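Local coordinates for protein (tenascin) (Gallus gallus, PDB 1QR4) that forms part of the extracellular-matrix adhesion protein tenascin, in a segment of two fibronectin type III domains that probably binds heparin, at residues F34-T40 with I73-K79; T40-P44 with T69-I73. All coordinates share one frame; numbering follows the deposited sequence.

Contact 1 of 2, residues F34-T40 with I73-K79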
ATOM      1  N   PHE A  34      20.860 -26.518   8.023  1.00 38.23           N
ATOM      2  CA  PHE A  34      19.780 -26.708   7.058  1.00 32.00           C
ATOM      3  C   PHE A  34      20.105 -26.377   5.618  1.00 30.17           C
ATOM      4  O   PHE A  34      21.171 -25.853   5.319  1.00 44.57           O
ATOM      5  CB  PHE A  34      18.466 -26.053   7.508  1.00 30.23           C
ATOM      6  CG  PHE A  34      18.400 -24.576   7.289  1.00 37.90           C
ATOM      7  CD1 PHE A  34      18.940 -23.697   8.217  1.00 35.58           C
ATOM      8  CD2 PHE A  34      17.746 -24.059   6.173  1.00 41.11           C
ATOM      9  CE1 PHE A  34      18.827 -22.323   8.038  1.00 25.54           C
ATOM     10  CE2 PHE A  34      17.629 -22.688   5.989  1.00 37.45           C
ATOM     11  CZ  PHE A  34      18.172 -21.821   6.924  1.00 36.62           C
ATOM     12  N   ASP A  35      19.176 -26.718   4.733  1.00 23.85           N
ATOM     13  CA  ASP A  35      19.325 -26.534   3.290  1.00 43.63           C
ATOM     14  C   ASP A  35      18.966 -25.169   2.726  1.00 42.61           C
ATOM     15  O   ASP A  35      19.764 -24.522   2.045  1.00 36.70           O
ATOM     16  CB  ASP A  35      18.467 -27.575   2.567  1.00 52.83           C
ATOM     17  CG  ASP A  35      19.285 -28.635   1.872  1.00 63.75           C
ATOM     18  OD1 ASP A  35      20.486 -28.803   2.206  1.00 65.82           O
ATOM     19  OD2 ASP A  35      18.704 -29.303   0.989  1.00 51.97           O
ATOM     20  N   ARG A  36      17.704 -24.811   2.918  1.00 42.08           N
ATOM     21  CA  ARG A  36      17.164 -23.559   2.441  1.00 41.90           C
ATOM     22  C   ARG A  36      15.862 -23.295   3.172  1.00 37.95           C
ATOM     23  O   ARG A  36      15.508 -24.013   4.098  1.00 36.50           O
ATOM     24  CB  ARG A  36      16.933 -23.635   0.936  1.00 34.71           C
ATOM     25  CG  ARG A  36      16.172 -24.858   0.483  1.00 43.18           C
ATOM     26  CD  ARG A  36      16.253 -24.986  -1.030  1.00 74.88           C
ATOM     27  NE  ARG A  36      15.829 -26.300  -1.509  1.00 92.11           N
ATOM     28  CZ  ARG A  36      16.653 -27.236  -1.981  1.00 99.88           C
ATOM     29  NH1 ARG A  36      17.964 -27.011  -2.047  1.00 97.30           N
ATOM     30  NH2 ARG A  36      16.164 -28.407  -2.376  1.00 99.82           N
ATOM     31  N   TYR A  37      15.197 -22.211   2.803  1.00 45.08           N
ATOM     32  CA  TYR A  37      13.933 -21.839   3.409  1.00 32.64           C
ATOM     33  C   TYR A  37      12.858 -21.928   2.346  1.00 31.94           C
ATOM     34  O   TYR A  37      13.144 -21.820   1.162  1.00 35.28           O
ATOM     35  CB  TYR A  37      13.972 -20.386   3.875  1.00 21.31           C
ATOM     36  CG  TYR A  37      14.900 -20.061   5.020  1.00 19.48           C
ATOM     37  CD1 TYR A  37      14.469 -20.164   6.338  1.00 13.62           C
ATOM     38  CD2 TYR A  37      16.157 -19.514   4.785  1.00 17.75           C
ATOM     39  CE1 TYR A  37      15.270 -19.718   7.395  1.00 15.21           C
ATOM     40  CE2 TYR A  37      16.955 -19.064   5.833  1.00 26.78           C
ATOM     41  CZ  TYR A  37      16.503 -19.167   7.134  1.00 21.25           C
ATOM     42  OH  TYR A  37      17.282 -18.701   8.170  1.00 32.61           O
ATOM     43  N   ARG A  38      11.621 -22.135   2.768  1.00 26.41           N
ATOM     44  CA  ARG A  38      10.512 -22.174   1.842  1.00 23.65           C
ATOM     45  C   ARG A  38       9.499 -21.218   2.431  1.00 35.53           C
ATOM     46  O   ARG A  38       9.146 -21.314   3.601  1.00 40.40           O
ATOM     47  CB  ARG A  38       9.926 -23.569   1.729  1.00 26.76           C
ATOM     48  CG  ARG A  38       8.753 -23.644   0.781  1.00 40.83           C
ATOM     49  CD  ARG A  38       8.079 -24.981   0.888  1.00 68.02           C
ATOM     50  NE  ARG A  38       6.629 -24.848   0.821  1.00 90.23           N
ATOM     51  CZ  ARG A  38       5.808 -25.779   0.343  1.00 99.92           C
ATOM     52  NH1 ARG A  38       6.289 -26.930  -0.122  1.00 96.49           N
ATOM     53  NH2 ARG A  38       4.500 -25.548   0.311  1.00 99.84           N
ATOM     54  N   LEU A  39       9.098 -20.239   1.635  1.00 38.88           N
ATOM     55  CA  LEU A  39       8.142 -19.237   2.072  1.00 32.16           C
ATOM     56  C   LEU A  39       6.875 -19.451   1.302  1.00 31.88           C
ATOM     57  O   LEU A  39       6.905 -19.524   0.078  1.00 41.99           O
ATOM     58  CB  LEU A  39       8.680 -17.842   1.761  1.00 27.89           C
ATOM     59  CG  LEU A  39       7.784 -16.634   1.986  1.00 15.49           C
ATOM     60  CD1 LEU A  39       7.577 -16.453   3.447  1.00 20.35           C
ATOM     61  CD2 LEU A  39       8.427 -15.393   1.404  1.00 28.98           C
ATOM     62  N   THR A  40       5.777 -19.651   2.018  1.00 35.25           N
ATOM     63  CA  THR A  40       4.481 -19.812   1.374  1.00 37.17           C
ATOM     64  C   THR A  40       3.606 -18.716   1.946  1.00 35.25           C
ATOM     65  O   THR A  40       3.817 -18.261   3.069  1.00 48.10           O
ATOM     66  CB  THR A  40       3.833 -21.192   1.647  1.00 49.16           C
ATOM     67  OG1 THR A  40       3.769 -21.421   3.056  1.00 68.83           O
ATOM     68  CG2 THR A  40       4.634 -22.317   1.001  1.00 52.67           C
ATOM     69  N   ILE A  73       1.306 -15.564   6.074  1.00 23.89           N
ATOM     70  CA  ILE A  73       2.663 -15.878   5.656  1.00 20.06           C
ATOM     71  C   ILE A  73       3.295 -16.882   6.602  1.00 25.32           C
ATOM     72  O   ILE A  73       3.243 -16.717   7.818  1.00 27.51           O
ATOM     73  CB  ILE A  73       3.561 -14.600   5.602  1.00 25.74           C
ATOM     74  CG1 ILE A  73       2.950 -13.563   4.657  1.00 28.03           C
ATOM     75  CG2 ILE A  73       4.960 -14.951   5.073  1.00 10.68           C
ATOM     76  CD1 ILE A  73       3.505 -12.158   4.812  1.00 18.84           C
ATOM     77  N   SER A  74       3.884 -17.926   6.030  1.00 34.19           N
ATOM     78  CA  SER A  74       4.573 -18.948   6.806  1.00 32.77           C
ATOM     79  C   SER A  74       5.919 -19.333   6.200  1.00 16.87           C
ATOM     80  O   SER A  74       6.058 -19.568   5.000  1.00 22.12           O
ATOM     81  CB  SER A  74       3.698 -20.193   7.020  1.00 37.39           C
ATOM     82  OG  SER A  74       3.263 -20.744   5.792  1.00 57.34           O
ATOM     83  N   LEU A  75       6.912 -19.383   7.070  1.00 25.47           N
ATOM     84  CA  LEU A  75       8.266 -19.723   6.690  1.00 24.47           C
ATOM     85  C   LEU A  75       8.654 -21.017   7.382  1.00 32.68           C
ATOM     86  O   LEU A  75       8.280 -21.260   8.530  1.00 29.62           O
ATOM     87  CB  LEU A  75       9.210 -18.612   7.132  1.00 18.03           C
ATOM     88  CG  LEU A  75      10.636 -18.755   6.650  1.00  7.22           C
ATOM     89  CD1 LEU A  75      10.683 -18.606   5.147  1.00 12.69           C
ATOM     90  CD2 LEU A  75      11.451 -17.709   7.311  1.00 29.19           C
ATOM     91  N   VAL A  76       9.450 -21.819   6.692  1.00 32.54           N
ATOM     92  CA  VAL A  76       9.897 -23.095   7.209  1.00 37.34           C
ATOM     93  C   VAL A  76      11.298 -23.426   6.704  1.00 33.61           C
ATOM     94  O   VAL A  76      11.638 -23.134   5.558  1.00 33.51           O
ATOM     95  CB  VAL A  76       8.921 -24.218   6.784  1.00 31.82           C
ATOM     96  CG1 VAL A  76       8.680 -24.174   5.294  1.00 32.37           C
ATOM     97  CG2 VAL A  76       9.468 -25.572   7.169  1.00 39.42           C
ATOM     98  N   ALA A  77      12.113 -24.017   7.576  1.00 35.07           N
ATOM     99  CA  ALA A  77      13.466 -24.420   7.215  1.00 25.33           C
ATOM    100  C   ALA A  77      13.461 -25.876   6.704  1.00 36.34           C
ATOM    101  O   ALA A  77      13.036 -26.787   7.410  1.00 59.42           O
ATOM    102  CB  ALA A  77      14.406 -24.258   8.425  1.00 19.76           C
ATOM    103  N   GLU A  78      13.840 -26.065   5.444  1.00 41.32           N
ATOM    104  CA  GLU A  78      13.899 -27.388   4.838  1.00 39.87           C
ATOM    105  C   GLU A  78      15.307 -27.910   5.093  1.00 57.84           C
ATOM    106  O   GLU A  78      16.277 -27.402   4.523  1.00 52.01           O
ATOM    107  CB  GLU A  78      13.622 -27.319   3.333  1.00 25.19           C
ATOM    108  CG  GLU A  78      12.222 -26.807   2.963  1.00 25.60           C
ATOM    109  CD  GLU A  78      11.906 -26.897   1.456  1.00 42.82           C
ATOM    110  OE1 GLU A  78      12.783 -27.299   0.659  1.00 52.23           O
ATOM    111  OE2 GLU A  78      10.764 -26.574   1.060  1.00 44.63           O
ATOM    112  N   LYS A  79      15.405 -28.899   5.986  1.00 74.55           N
ATOM    113  CA  LYS A  79      16.674 -29.537   6.395  1.00 68.03           C
ATOM    114  C   LYS A  79      17.205 -30.607   5.418  1.00 48.91           C
ATOM    115  O   LYS A  79      18.355 -31.043   5.526  1.00 50.89           O
ATOM    116  CB  LYS A  79      16.517 -30.130   7.812  1.00 72.33           C
ATOM    117  CG  LYS A  79      15.918 -29.141   8.827  1.00 65.47           C
ATOM    118  CD  LYS A  79      15.566 -29.789  10.162  1.00 52.12           C
ATOM    119  CE  LYS A  79      14.876 -28.787  11.095  1.00 62.60           C
ATOM    120  NZ  LYS A  79      14.699 -29.277  12.493  1.00 49.39           N
TER
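Arg-36, Arg-38 and Thr-40 pair with Glu-78, Val-76 and Ser-74 through the main chain, joining strands 36-42 and 70-78 in antiparallel register. The two bonds between Thr-40 and Ser-74 are the straightest, with N-H...O angles of 174° and 178°. At the far end Asp-35 and Arg-36 both face Glu-78 in a classic beta bulge: Glu-78 O takes Asp-35 N at 3.0 Å and, more weakly, Arg-36 N.

The face that carries Arg-36, Arg-38 and Glu-78 is mostly polar, though Val-76 also lies on it, its CG1 3.8 Å from Arg-38 CB. The carboxylate of Glu-78 lies across the Arg-38 chain without bridging it, Arg-38 NE to Glu-78 OE2 being 4.5 Å, while OE1 forms a long salt bridge of 3.9 Å with Arg-36 NE. Arg-36 is bridged more firmly by Glu-52, and Arg-38 by Glu-50, both acids on strand 48-53. Ser-74 OG makes a weak hydrogen bond to Thr-40 OG1 at 2.9 Å.

Apolar groups fill the other face. Ala-77 CB sits over one face of the Phe-34 ring, 4.2 Å from its centroid, a CH-pi contact. In Leu-75 an extended first torsion and a chi2 of 67° bring CD1 back over the strand pair, 4.0 Å from Tyr-37 CB, and Leu-39 CD1 meets CG2 of Ile-73. Trp-27 and Leu-25 of strand 22-28 close over this layer.

One face thus belongs to the hydrophobic core, whereas the other carries a mixed layer with a charged cluster round Glu-78; Glu-50, which bridges Arg-38, probably helps to position that residue of the putative heparin-binding site.

Contact 2 of 2, residues T40-P44 with T69-I73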
ATOM      1  N   THR A  40       5.777 -19.651   2.018  1.00 35.25           N
ATOM      2  CA  THR A  40       4.481 -19.812   1.374  1.00 37.17           C
ATOM      3  C   THR A  40       3.606 -18.716   1.946  1.00 35.25           C
ATOM      4  O   THR A  40       3.817 -18.261   3.069  1.00 48.10           O
ATOM      5  CB  THR A  40       3.833 -21.192   1.647  1.00 49.16           C
ATOM      6  OG1 THR A  40       3.769 -21.421   3.056  1.00 68.83           O
ATOM      7  CG2 THR A  40       4.634 -22.317   1.001  1.00 52.67           C
ATOM      8  N   TYR A  41       2.682 -18.232   1.139  1.00 38.99           N
ATOM      9  CA  TYR A  41       1.771 -17.189   1.570  1.00 42.45           C
ATOM     10  C   TYR A  41       0.514 -17.384   0.764  1.00 43.22           C
ATOM     11  O   TYR A  41       0.578 -17.586  -0.448  1.00 48.46           O
ATOM     12  CB  TYR A  41       2.357 -15.791   1.318  1.00 47.27           C
ATOM     13  CG  TYR A  41       2.699 -15.469  -0.129  1.00 37.67           C
ATOM     14  CD1 TYR A  41       3.959 -15.760  -0.647  1.00 29.21           C
ATOM     15  CD2 TYR A  41       1.779 -14.823  -0.959  1.00 30.11           C
ATOM     16  CE1 TYR A  41       4.299 -15.413  -1.950  1.00 42.33           C
ATOM     17  CE2 TYR A  41       2.105 -14.469  -2.266  1.00 39.74           C
ATOM     18  CZ  TYR A  41       3.370 -14.766  -2.757  1.00 55.75           C
ATOM     19  OH  TYR A  41       3.710 -14.423  -4.051  1.00 54.74           O
ATOM     20  N   VAL A  42      -0.631 -17.371   1.433  1.00 30.36           N
ATOM     21  CA  VAL A  42      -1.875 -17.569   0.716  1.00 27.33           C
ATOM     22  C   VAL A  42      -2.745 -16.336   0.831  1.00 25.62           C
ATOM     23  O   VAL A  42      -2.672 -15.611   1.818  1.00 30.57           O
ATOM     24  CB  VAL A  42      -2.626 -18.865   1.198  1.00 27.24           C
ATOM     25  CG1 VAL A  42      -1.629 -19.912   1.664  1.00 33.87           C
ATOM     26  CG2 VAL A  42      -3.621 -18.565   2.288  1.00 29.60           C
ATOM     27  N   SER A  43      -3.528 -16.071  -0.209  1.00 31.53           N
ATOM     28  CA  SER A  43      -4.414 -14.917  -0.211  1.00 31.69           C
ATOM     29  C   SER A  43      -5.760 -15.361   0.302  1.00 29.05           C
ATOM     30  O   SER A  43      -5.983 -16.546   0.534  1.00 41.93           O
ATOM     31  CB  SER A  43      -4.576 -14.363  -1.629  1.00 38.48           C
ATOM     32  OG  SER A  43      -5.375 -15.217  -2.435  1.00 53.13           O
ATOM     33  N   PRO A  44      -6.675 -14.409   0.502  1.00 28.91           N
ATOM     34  CA  PRO A  44      -8.019 -14.711   0.990  1.00 24.75           C
ATOM     35  C   PRO A  44      -8.804 -15.656   0.084  1.00 27.02           C
ATOM     36  O   PRO A  44      -9.847 -16.184   0.482  1.00 34.22           O
ATOM     37  CB  PRO A  44      -8.654 -13.329   1.073  1.00 29.17           C
ATOM     38  CG  PRO A  44      -7.495 -12.487   1.514  1.00 30.85           C
ATOM     39  CD  PRO A  44      -6.412 -12.960   0.579  1.00 21.44           C
ATOM     40  N   THR A  69      -4.886  -6.090   1.068  1.00 35.73           N
ATOM     41  CA  THR A  69      -5.235  -7.506   1.143  1.00 26.61           C
ATOM     42  C   THR A  69      -4.430  -8.144   2.261  1.00 29.76           C
ATOM     43  O   THR A  69      -3.256  -7.823   2.443  1.00 34.18           O
ATOM     44  CB  THR A  69      -4.861  -8.231  -0.169  1.00 28.94           C
ATOM     45  OG1 THR A  69      -5.627  -7.697  -1.248  1.00 43.98           O
ATOM     46  CG2 THR A  69      -5.144  -9.706  -0.071  1.00 45.64           C
ATOM     47  N   GLU A  70      -5.040  -9.056   3.006  1.00 29.15           N
ATOM     48  CA  GLU A  70      -4.306  -9.708   4.071  1.00 27.29           C
ATOM     49  C   GLU A  70      -3.752 -11.041   3.598  1.00 23.90           C
ATOM     50  O   GLU A  70      -4.379 -11.728   2.814  1.00 29.56           O
ATOM     51  CB  GLU A  70      -5.196  -9.897   5.291  1.00 38.40           C
ATOM     52  CG  GLU A  70      -4.480 -10.501   6.485  1.00 55.62           C
ATOM     53  CD  GLU A  70      -5.319 -10.463   7.743  1.00 72.02           C
ATOM     54  OE1 GLU A  70      -6.487 -10.909   7.697  1.00 69.62           O
ATOM     55  OE2 GLU A  70      -4.806  -9.978   8.775  1.00 76.66           O
ATOM     56  N   TYR A  71      -2.561 -11.389   4.063  1.00 30.84           N
ATOM     57  CA  TYR A  71      -1.923 -12.650   3.698  1.00 29.72           C
ATOM     58  C   TYR A  71      -1.442 -13.456   4.909  1.00 31.11           C
ATOM     59  O   TYR A  71      -0.930 -12.906   5.889  1.00 41.03           O
ATOM     60  CB  TYR A  71      -0.700 -12.406   2.809  1.00 22.00           C
ATOM     61  CG  TYR A  71      -0.995 -11.895   1.433  1.00 30.35           C
ATOM     62  CD1 TYR A  71      -1.045 -10.527   1.173  1.00 42.43           C
ATOM     63  CD2 TYR A  71      -1.179 -12.771   0.375  1.00 23.01           C
ATOM     64  CE1 TYR A  71      -1.265 -10.045  -0.102  1.00 34.71           C
ATOM     65  CE2 TYR A  71      -1.400 -12.295  -0.908  1.00 45.50           C
ATOM     66  CZ  TYR A  71      -1.440 -10.929  -1.136  1.00 41.45           C
ATOM     67  OH  TYR A  71      -1.663 -10.449  -2.404  1.00 60.49           O
ATOM     68  N   THR A  72      -1.590 -14.768   4.828  1.00 32.79           N
ATOM     69  CA  THR A  72      -1.109 -15.623   5.885  1.00 30.06           C
ATOM     70  C   THR A  72       0.267 -16.007   5.377  1.00 23.22           C
ATOM     71  O   THR A  72       0.386 -16.631   4.321  1.00 25.59           O
ATOM     72  CB  THR A  72      -1.981 -16.874   6.040  1.00 32.88           C
ATOM     73  OG1 THR A  72      -3.304 -16.479   6.417  1.00 41.58           O
ATOM     74  CG2 THR A  72      -1.412 -17.796   7.112  1.00 36.36           C
ATOM     75  N   ILE A  73       1.306 -15.564   6.074  1.00 23.89           N
ATOM     76  CA  ILE A  73       2.663 -15.878   5.656  1.00 20.06           C
ATOM     77  C   ILE A  73       3.295 -16.882   6.602  1.00 25.32           C
ATOM     78  O   ILE A  73       3.243 -16.717   7.818  1.00 27.51           O
ATOM     79  CB  ILE A  73       3.561 -14.600   5.602  1.00 25.74           C
ATOM     80  CG1 ILE A  73       2.950 -13.563   4.657  1.00 28.03           C
ATOM     81  CG2 ILE A  73       4.960 -14.951   5.073  1.00 10.68           C
ATOM     82  CD1 ILE A  73       3.505 -12.158   4.812  1.00 18.84           C
TER
HETATM   83  O   HOH W   1      -4.901 -14.710   3.676  1.00 66.29           O
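Tyr-41 turns a ring edge toward the face of Tyr-71 in an offset edge-to-face pair, with centroids 5.9 Å apart and planes at 74°. The two side chains run side by side in the same direction, and their nearest atoms are Tyr-41 CD2 and Tyr-71 CD2, 3.8 Å apart. In Tyr-41 the ring carbon CG stands between the backbone N and the carbonyl carbon (chi1 59°), which places the ring alongside that of Tyr-71. Leu-65, from a loop, touches both rings, and the hydroxyl of Tyr-71 is hydrogen-bonded to the backbone N of Asp-66.

This aromatic side is the close-packed part of the contact. Tyr-41 CB also lies 4.1 Å from Ile-73 CG1, and Ser-43 CB comes within 3.9 Å of Tyr-71 CE2. On the backbone, Tyr-41 CA makes a CA-H...O contact with Thr-72 O, which also accepts a hydrogen bond from Val-42 N at 3.1 Å. The return bond, from Thr-72 N to Val-42 O, is weak.

The opposite face is looser: the side chains of Val-42 and Thr-72 come no nearer to each other than 4.4 Å. Beyond this pair the direct strand pairing stops and a water takes over, donating to both Val-42 O and Glu-70 O. At the exposed end, Pro-44 CD lies 3.6 Å from Thr-69 CG2, and the proline ring lies beside Glu-70 O.

The water marks where the two antiparallel strands part, while the bond between Tyr-71 OH and Asp-66 N, in the loop before the later strand, is the tyrosine corner typical of the fibronectin type III beta sandwich.

Overall arrangement
Both contacts join the same two strands, the inner pair of the four-stranded sheet 48-53, 36-42, 70-78 and 87-92 in the first fibronectin type III domain. After strands 11-16 and 22-28 the chain enters strand 36-42 through contact 1 and leaves it through contact 2, where 40-44 passes on to strand 48-53. It then crosses through strand 59-63 and returns at 69-73. Contact 2 therefore closes the inner loop of 24 residues, and contact 1, reached as strand 70-78 runs on, closes a wider one around it. Thr-40 and Ile-73 belong to both contacts, whose centres lie about 16 Å apart along the shared strands.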